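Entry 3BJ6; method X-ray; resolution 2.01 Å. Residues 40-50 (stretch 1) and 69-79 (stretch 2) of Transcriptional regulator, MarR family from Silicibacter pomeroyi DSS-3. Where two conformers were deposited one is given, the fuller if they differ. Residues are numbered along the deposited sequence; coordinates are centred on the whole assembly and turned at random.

Stretch 1 40-50: VGQRAILEGLS
Stretch 2, residues 69-79: QYISRILQEVQ

Both stretches are helical throughout, with i to i+4 backbone hydrogen bonds such as Leu-46 N to Gln-42 O (2.9 Å) and Val-78 N to Ile-74 O (3.0 Å). Their axes cross almost perpendicularly, at -87°, and approach to 9.3 Å. The register is marked by Gln-42 and Ile-74, whose CA atoms, 5.8 Å apart, are the nearest across the contact; 455 Å² is buried in total.

The absence of a side chain at Gly-41 leaves room for Tyr-70 OH. Its CA lies 3.3 Å from Tyr-70 OH, and an ideal CB would come within 2.4 Å of that oxygen, a clash. Tyr-70 (chi1 t, chi2 76°) starts sideways, but its end comes nearer and meets the glycine obliquely. Ile-74, m at both chi1 and chi2, points toward stretch 1 and brings CG2 to 3.6 Å from both Gly-41 O and Gln-42 CA.

Ile-45 is the knob. Its CA-to-CB bond points toward stretch 2, and with chi1 -86° and chi2 64° its side chain sits among Ile-71, Ile-74, Leu-75 and Val-78. The two ends of the side chain reach different walls: CD1 lies 3.6 Å from Ile-74 CG2 and 4.0 Å from Ile-71 CD1, whereas CG2 lies 3.7 Å from Leu-75 CD2 and 4.0 Å from Val-78 CG2. Leu-75 (m, t) leaves its backbone pointing away, yet its end returns to the contact. Val-78, chi1 m, turns its other methyl, CG1, to Gln-42 CB at 3.6 Å and to Leu-46 CD2 at 4.2 Å.

One hydrogen bond joins the helices: Gln-42 NE2 donates to Glu-77 OE1 at 2.9 Å, with an N-H...acceptor angle of 164°. Both side chains are extended at chi2 (162° and 173°) after chi1 m, which carries their polar ends together. By contrast, Arg-43 points away; its NH1 forms a salt bridge with Glu-47 OE1, 3.0 Å distant, within its own helix.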

ATOM      1  N   VAL A  40       8.745 -12.911   4.779  1.00 16.95           N
ATOM      2  CA  VAL A  40       8.770 -11.443   4.664  1.00 17.30           C
ATOM      3  C   VAL A  40       8.737 -10.783   6.036  1.00 17.30           C
ATOM      4  O   VAL A  40       9.442  -9.793   6.270  1.00 15.96           O
ATOM      5  CB  VAL A  40       7.608 -10.908   3.787  1.00 18.42           C
ATOM      6  CG1 VAL A  40       7.700  -9.380   3.585  1.00 18.52           C
ATOM      7  CG2 VAL A  40       7.653 -11.565   2.445  1.00 20.57           C
ATOM      8  N   GLY A  41       7.909 -11.331   6.926  1.00 16.99           N
ATOM      9  CA  GLY A  41       7.809 -10.816   8.298  1.00 17.87           C
ATOM     10  C   GLY A  41       9.152 -10.983   9.015  1.00 18.13           C
ATOM     11  O   GLY A  41       9.608 -10.069   9.678  1.00 18.41           O
ATOM     12  N   GLN A  42       9.772 -12.163   8.894  1.00 17.12           N
ATOM     13  CA  GLN A  42      11.091 -12.389   9.489  1.00 16.26           C
ATOM     14  C   GLN A  42      12.173 -11.434   8.951  1.00 16.54           C
ATOM     15  O   GLN A  42      12.958 -10.898   9.725  1.00 14.90           O
ATOM     16  CB  GLN A  42      11.518 -13.855   9.325  1.00 16.21           C
ATOM     17  CG  GLN A  42      10.587 -14.825  10.097  1.00 16.75           C
ATOM     18  CD  GLN A  42      10.712 -16.287   9.604  1.00 18.69           C
ATOM     19  OE1 GLN A  42      11.498 -16.594   8.705  1.00 16.27           O
ATOM     20  NE2 GLN A  42       9.903 -17.184  10.190  1.00 16.99           N
ATOM     21  N   ARG A  43      12.200 -11.229   7.625  1.00 15.58           N
ATOM     22  CA  ARG A  43      13.050 -10.229   6.991  1.00 16.38           C
ATOM     23  C   ARG A  43      12.870  -8.848   7.637  1.00 16.35           C
ATOM     24  O   ARG A  43      13.843  -8.181   7.869  1.00 17.23           O
ATOM     25  CB  ARG A  43      12.718 -10.142   5.496  1.00 16.47           C
ATOM     26  CG  ARG A  43      13.451  -9.040   4.730  1.00 17.70           C
ATOM     27  CD  ARG A  43      12.654  -8.581   3.497  1.00 18.41           C
ATOM     28  NE  ARG A  43      13.341  -7.425   2.890  1.00 20.93           N
ATOM     29  CZ  ARG A  43      13.325  -6.184   3.372  1.00 20.24           C
ATOM     30  NH1 ARG A  43      12.621  -5.880   4.464  1.00 20.61           N
ATOM     31  NH2 ARG A  43      14.019  -5.241   2.749  1.00 20.22           N
ATOM     32  N   ALA A  44      11.630  -8.411   7.873  1.00 16.09           N
ATOM     33  CA  ALA A  44      11.370  -7.074   8.440  1.00 16.94           C
ATOM     34  C   ALA A  44      12.076  -6.954   9.807  1.00 17.83           C
ATOM     35  O   ALA A  44      12.716  -5.942  10.097  1.00 19.10           O
ATOM     36  CB  ALA A  44       9.835  -6.843   8.614  1.00 16.73           C
ATOM     37  N   ILE A  45      11.974  -7.993  10.629  1.00 17.16           N
ATOM     38  CA  ILE A  45      12.632  -7.993  11.959  1.00 17.13           C
ATOM     39  C   ILE A  45      14.166  -8.029  11.825  1.00 17.23           C
ATOM     40  O   ILE A  45      14.864  -7.301  12.538  1.00 16.93           O
ATOM     41  CB  ILE A  45      12.093  -9.125  12.892  1.00 17.02           C
ATOM     42  CG1 ILE A  45      10.830  -8.635  13.648  1.00 17.83           C
ATOM     43  CG2 ILE A  45      13.120  -9.569  13.949  1.00 17.37           C
ATOM     44  CD1 ILE A  45       9.698  -8.343  12.738  1.00 19.87           C
ATOM     45  N   LEU A  46      14.700  -8.872  10.926  1.00 16.62           N
ATOM     46  CA  LEU A  46      16.158  -8.887  10.707  1.00 16.80           C
ATOM     47  C   LEU A  46      16.653  -7.530  10.238  1.00 17.03           C
ATOM     48  O   LEU A  46      17.715  -7.044  10.655  1.00 17.10           O
ATOM     49  CB  LEU A  46      16.559  -9.995   9.699  1.00 16.84           C
ATOM     50  CG  LEU A  46      16.129 -11.430  10.083  1.00 16.80           C
ATOM     51  CD1 LEU A  46      16.496 -12.422   8.942  1.00 18.69           C
ATOM     52  CD2 LEU A  46      16.797 -11.863  11.406  1.00 14.61           C
ATOM     53  N   GLU A  47      15.899  -6.907   9.346  1.00 17.45           N
ATOM     54  CA  GLU A  47      16.291  -5.580   8.852  1.00 18.41           C
ATOM     55  C   GLU A  47      16.265  -4.576   9.982  1.00 18.09           C
ATOM     56  O   GLU A  47      17.204  -3.814  10.132  1.00 18.10           O
ATOM     57  CB  GLU A  47      15.406  -5.118   7.689  1.00 18.04           C
ATOM     58  CG  GLU A  47      15.710  -3.681   7.232  1.00 22.77           C
ATOM     59  CD  GLU A  47      14.812  -3.196   6.065  1.00 22.92           C
ATOM     60  OE1 GLU A  47      13.600  -3.557   6.009  1.00 22.18           O
ATOM     61  OE2 GLU A  47      15.318  -2.398   5.250  1.00 22.81           O
ATOM     62  N   GLY A  48      15.203  -4.587  10.788  1.00 18.02           N
ATOM     63  CA  GLY A  48      15.134  -3.709  11.961  1.00 19.25           C
ATOM     64  C   GLY A  48      16.321  -3.856  12.912  1.00 19.62           C
ATOM     65  O   GLY A  48      16.893  -2.860  13.334  1.00 19.50           O
ATOM     66  N   LEU A  49      16.726  -5.095  13.213  1.00 18.49           N
ATOM     67  CA  LEU A  49      17.868  -5.327  14.105  1.00 18.59           C
ATOM     68  C   LEU A  49      19.213  -5.014  13.451  1.00 20.09           C
ATOM     69  O   LEU A  49      20.181  -4.693  14.141  1.00 20.52           O
ATOM     70  CB  LEU A  49      17.856  -6.759  14.660  1.00 17.92           C
ATOM     71  CG  LEU A  49      16.666  -6.960  15.612  1.00 16.42           C
ATOM     72  CD1 LEU A  49      16.442  -8.465  15.961  1.00 16.38           C
ATOM     73  CD2 LEU A  49      16.837  -6.149  16.916  1.00 14.84           C
ATOM     74  N   SER A  50      19.271  -5.095  12.120  1.00 19.58           N
ATOM     75  CA  SER A  50      20.451  -4.661  11.378  1.00 20.96           C
ATOM     76  C   SER A  50      20.640  -3.164  11.580  1.00 20.75           C
ATOM     77  O   SER A  50      21.753  -2.684  11.803  1.00 20.41           O
ATOM     78  CB  SER A  50      20.254  -4.935   9.885  1.00 20.89           C
ATOM     79  OG  SER A  50      21.474  -4.682   9.235  1.00 27.46           O
ATOM     80  N   GLN A  69       2.003  -7.985  19.138  0.60 30.34           N
ATOM     81  CA  GLN A  69       1.700  -9.411  18.952  0.60 30.31           C
ATOM     82  C   GLN A  69       2.465  -9.955  17.745  0.60 29.34           C
ATOM     83  O   GLN A  69       3.011 -11.067  17.769  0.60 28.43           O
ATOM     84  CB  GLN A  69       0.190  -9.598  18.766  0.60 30.77           C
ATOM     85  CG  GLN A  69      -0.265 -10.984  18.313  0.60 33.39           C
ATOM     86  CD  GLN A  69      -1.772 -11.060  18.071  0.60 36.16           C
ATOM     87  OE1 GLN A  69      -2.565 -11.134  19.015  0.60 39.22           O
ATOM     88  NE2 GLN A  69      -2.168 -11.052  16.801  0.60 37.15           N
ATOM     89  N   TYR A  70       2.497  -9.153  16.690  1.00 28.02           N
ATOM     90  CA  TYR A  70       3.175  -9.525  15.462  1.00 27.94           C
ATOM     91  C   TYR A  70       4.697  -9.591  15.672  1.00 25.30           C
ATOM     92  O   TYR A  70       5.347 -10.544  15.256  1.00 25.39           O
ATOM     93  CB  TYR A  70       2.806  -8.521  14.357  1.00 29.20           C
ATOM     94  CG  TYR A  70       3.289  -8.959  13.006  1.00 33.49           C
ATOM     95  CD1 TYR A  70       2.628  -9.976  12.310  1.00 39.22           C
ATOM     96  CD2 TYR A  70       4.429  -8.385  12.427  1.00 38.76           C
ATOM     97  CE1 TYR A  70       3.085 -10.411  11.038  1.00 41.14           C
ATOM     98  CE2 TYR A  70       4.900  -8.809  11.154  1.00 39.57           C
ATOM     99  CZ  TYR A  70       4.222  -9.823  10.479  1.00 40.90           C
ATOM    100  OH  TYR A  70       4.675 -10.253   9.237  1.00 42.38           O
ATOM    101  N   ILE A  71       5.249  -8.563  16.312  1.00 23.76           N
ATOM    102  CA  ILE A  71       6.687  -8.493  16.632  1.00 22.15           C
ATOM    103  C   ILE A  71       7.095  -9.684  17.518  1.00 21.85           C
ATOM    104  O   ILE A  71       8.133 -10.316  17.286  1.00 20.93           O
ATOM    105  CB  ILE A  71       7.040  -7.182  17.362  1.00 21.97           C
ATOM    106  CG1 ILE A  71       6.842  -5.960  16.443  1.00 20.14           C
ATOM    107  CG2 ILE A  71       8.487  -7.229  17.926  1.00 22.60           C
ATOM    108  CD1 ILE A  71       7.866  -5.824  15.293  1.00 22.63           C
ATOM    109  N   SER A  72       6.255 -10.001  18.503  0.50 21.20           N
ATOM    110  CA  SER A  72       6.516 -11.109  19.427  0.50 21.16           C
ATOM    111  C   SER A  72       6.552 -12.455  18.709  0.50 21.22           C
ATOM    112  O   SER A  72       7.387 -13.304  19.000  0.50 21.26           O
ATOM    113  CB  SER A  72       5.451 -11.147  20.527  0.50 20.88           C
ATOM    114  OG  SER A  72       5.738 -10.189  21.523  0.50 20.79           O
ATOM    115  N   ARG A  73       5.632 -12.645  17.771  0.50 21.43           N
ATOM    116  CA  ARG A  73       5.553 -13.885  17.022  0.50 21.59           C
ATOM    117  C   ARG A  73       6.816 -14.062  16.179  0.50 20.35           C
ATOM    118  O   ARG A  73       7.401 -15.141  16.145  0.50 19.67           O
ATOM    119  CB  ARG A  73       4.303 -13.869  16.124  0.50 22.15           C
ATOM    120  CG  ARG A  73       4.290 -14.918  15.008  0.50 25.22           C
ATOM    121  CD  ARG A  73       2.845 -15.186  14.449  0.50 29.38           C
ATOM    122  NE  ARG A  73       2.067 -13.966  14.175  0.50 32.21           N
ATOM    123  CZ  ARG A  73       1.082 -13.512  14.960  0.50 33.22           C
ATOM    124  NH1 ARG A  73       0.434 -12.400  14.623  0.50 32.33           N
ATOM    125  NH2 ARG A  73       0.747 -14.166  16.095  0.50 33.75           N
ATOM    126  N   ILE A  74       7.225 -12.994  15.511  1.00 19.54           N
ATOM    127  CA  ILE A  74       8.347 -13.036  14.580  1.00 18.95           C
ATOM    128  C   ILE A  74       9.650 -13.174  15.347  1.00 18.97           C
ATOM    129  O   ILE A  74      10.537 -13.929  14.927  1.00 19.18           O
ATOM    130  CB  ILE A  74       8.431 -11.798  13.643  1.00 18.81           C
ATOM    131  CG1 ILE A  74       7.156 -11.598  12.794  1.00 20.87           C
ATOM    132  CG2 ILE A  74       9.620 -11.937  12.717  1.00 17.61           C
ATOM    133  CD1 ILE A  74       6.653 -12.813  12.152  1.00 26.26           C
ATOM    134  N   LEU A  75       9.803 -12.429  16.441  1.00 18.69           N
ATOM    135  CA  LEU A  75      11.034 -12.571  17.236  1.00 19.10           C
ATOM    136  C   LEU A  75      11.262 -14.021  17.658  1.00 19.64           C
ATOM    137  O   LEU A  75      12.381 -14.505  17.641  1.00 20.48           O
ATOM    138  CB  LEU A  75      11.015 -11.685  18.498  1.00 19.12           C
ATOM    139  CG  LEU A  75      11.210 -10.195  18.255  1.00 18.71           C
ATOM    140  CD1 LEU A  75      11.037  -9.417  19.554  1.00 17.61           C
ATOM    141  CD2 LEU A  75      12.580  -9.875  17.631  1.00 16.79           C
ATOM    142  N   GLN A  76      10.207 -14.704  18.060  1.00 19.76           N
ATOM    143  CA  GLN A  76      10.333 -16.114  18.447  1.00 20.96           C
ATOM    144  C   GLN A  76      10.761 -17.007  17.274  1.00 20.03           C
ATOM    145  O   GLN A  76      11.595 -17.862  17.422  1.00 19.71           O
ATOM    146  CB  GLN A  76       9.029 -16.607  19.078  1.00 21.39           C
ATOM    147  CG  GLN A  76       8.788 -15.889  20.453  1.00 26.36           C
ATOM    148  CD  GLN A  76       7.451 -16.256  21.057  1.00 32.99           C
ATOM    149  OE1 GLN A  76       7.330 -17.271  21.742  1.00 35.99           O
ATOM    150  NE2 GLN A  76       6.438 -15.438  20.808  1.00 33.53           N
ATOM    151  N   GLU A  77      10.190 -16.773  16.108  1.00 20.21           N
ATOM    152  CA  GLU A  77      10.545 -17.540  14.925  1.00 19.39           C
ATOM    153  C   GLU A  77      12.020 -17.376  14.580  1.00 19.36           C
ATOM    154  O   GLU A  77      12.723 -18.366  14.327  1.00 18.21           O
ATOM    155  CB  GLU A  77       9.663 -17.112  13.757  1.00 19.28           C
ATOM    156  CG  GLU A  77       8.184 -17.454  13.898  1.00 19.72           C
ATOM    157  CD  GLU A  77       7.318 -16.840  12.782  1.00 23.10           C
ATOM    158  OE1 GLU A  77       7.844 -16.109  11.910  1.00 20.91           O
ATOM    159  OE2 GLU A  77       6.077 -17.075  12.783  1.00 26.36           O
ATOM    160  N   VAL A  78      12.504 -16.138  14.557  1.00 18.87           N
ATOM    161  CA  VAL A  78      13.915 -15.921  14.167  1.00 19.29           C
ATOM    162  C   VAL A  78      14.891 -16.371  15.260  1.00 19.79           C
ATOM    163  O   VAL A  78      15.996 -16.808  14.962  1.00 19.51           O
ATOM    164  CB  VAL A  78      14.220 -14.484  13.644  1.00 19.21           C
ATOM    165  CG1 VAL A  78      13.396 -14.219  12.351  1.00 18.49           C
ATOM    166  CG2 VAL A  78      13.913 -13.408  14.689  1.00 19.00           C
ATOM    167  N   GLN A  79      14.467 -16.314  16.513  1.00 20.27           N
ATOM    168  CA  GLN A  79      15.330 -16.766  17.583  1.00 21.94           C
ATOM    169  C   GLN A  79      15.442 -18.286  17.575  1.00 21.91           C
ATOM    170  O   GLN A  79      16.525 -18.833  17.716  1.00 22.70           O
ATOM    171  CB  GLN A  79      14.808 -16.276  18.924  1.00 21.90           C
ATOM    172  CG  GLN A  79      15.777 -16.524  20.059  1.00 29.00           C
ATOM    173  CD  GLN A  79      15.247 -15.958  21.374  1.00 35.54           C
ATOM    174  OE1 GLN A  79      16.018 -15.622  22.252  1.00 36.57           O
ATOM    175  NE2 GLN A  79      13.907 -15.876  21.509  1.00 38.44           N
TER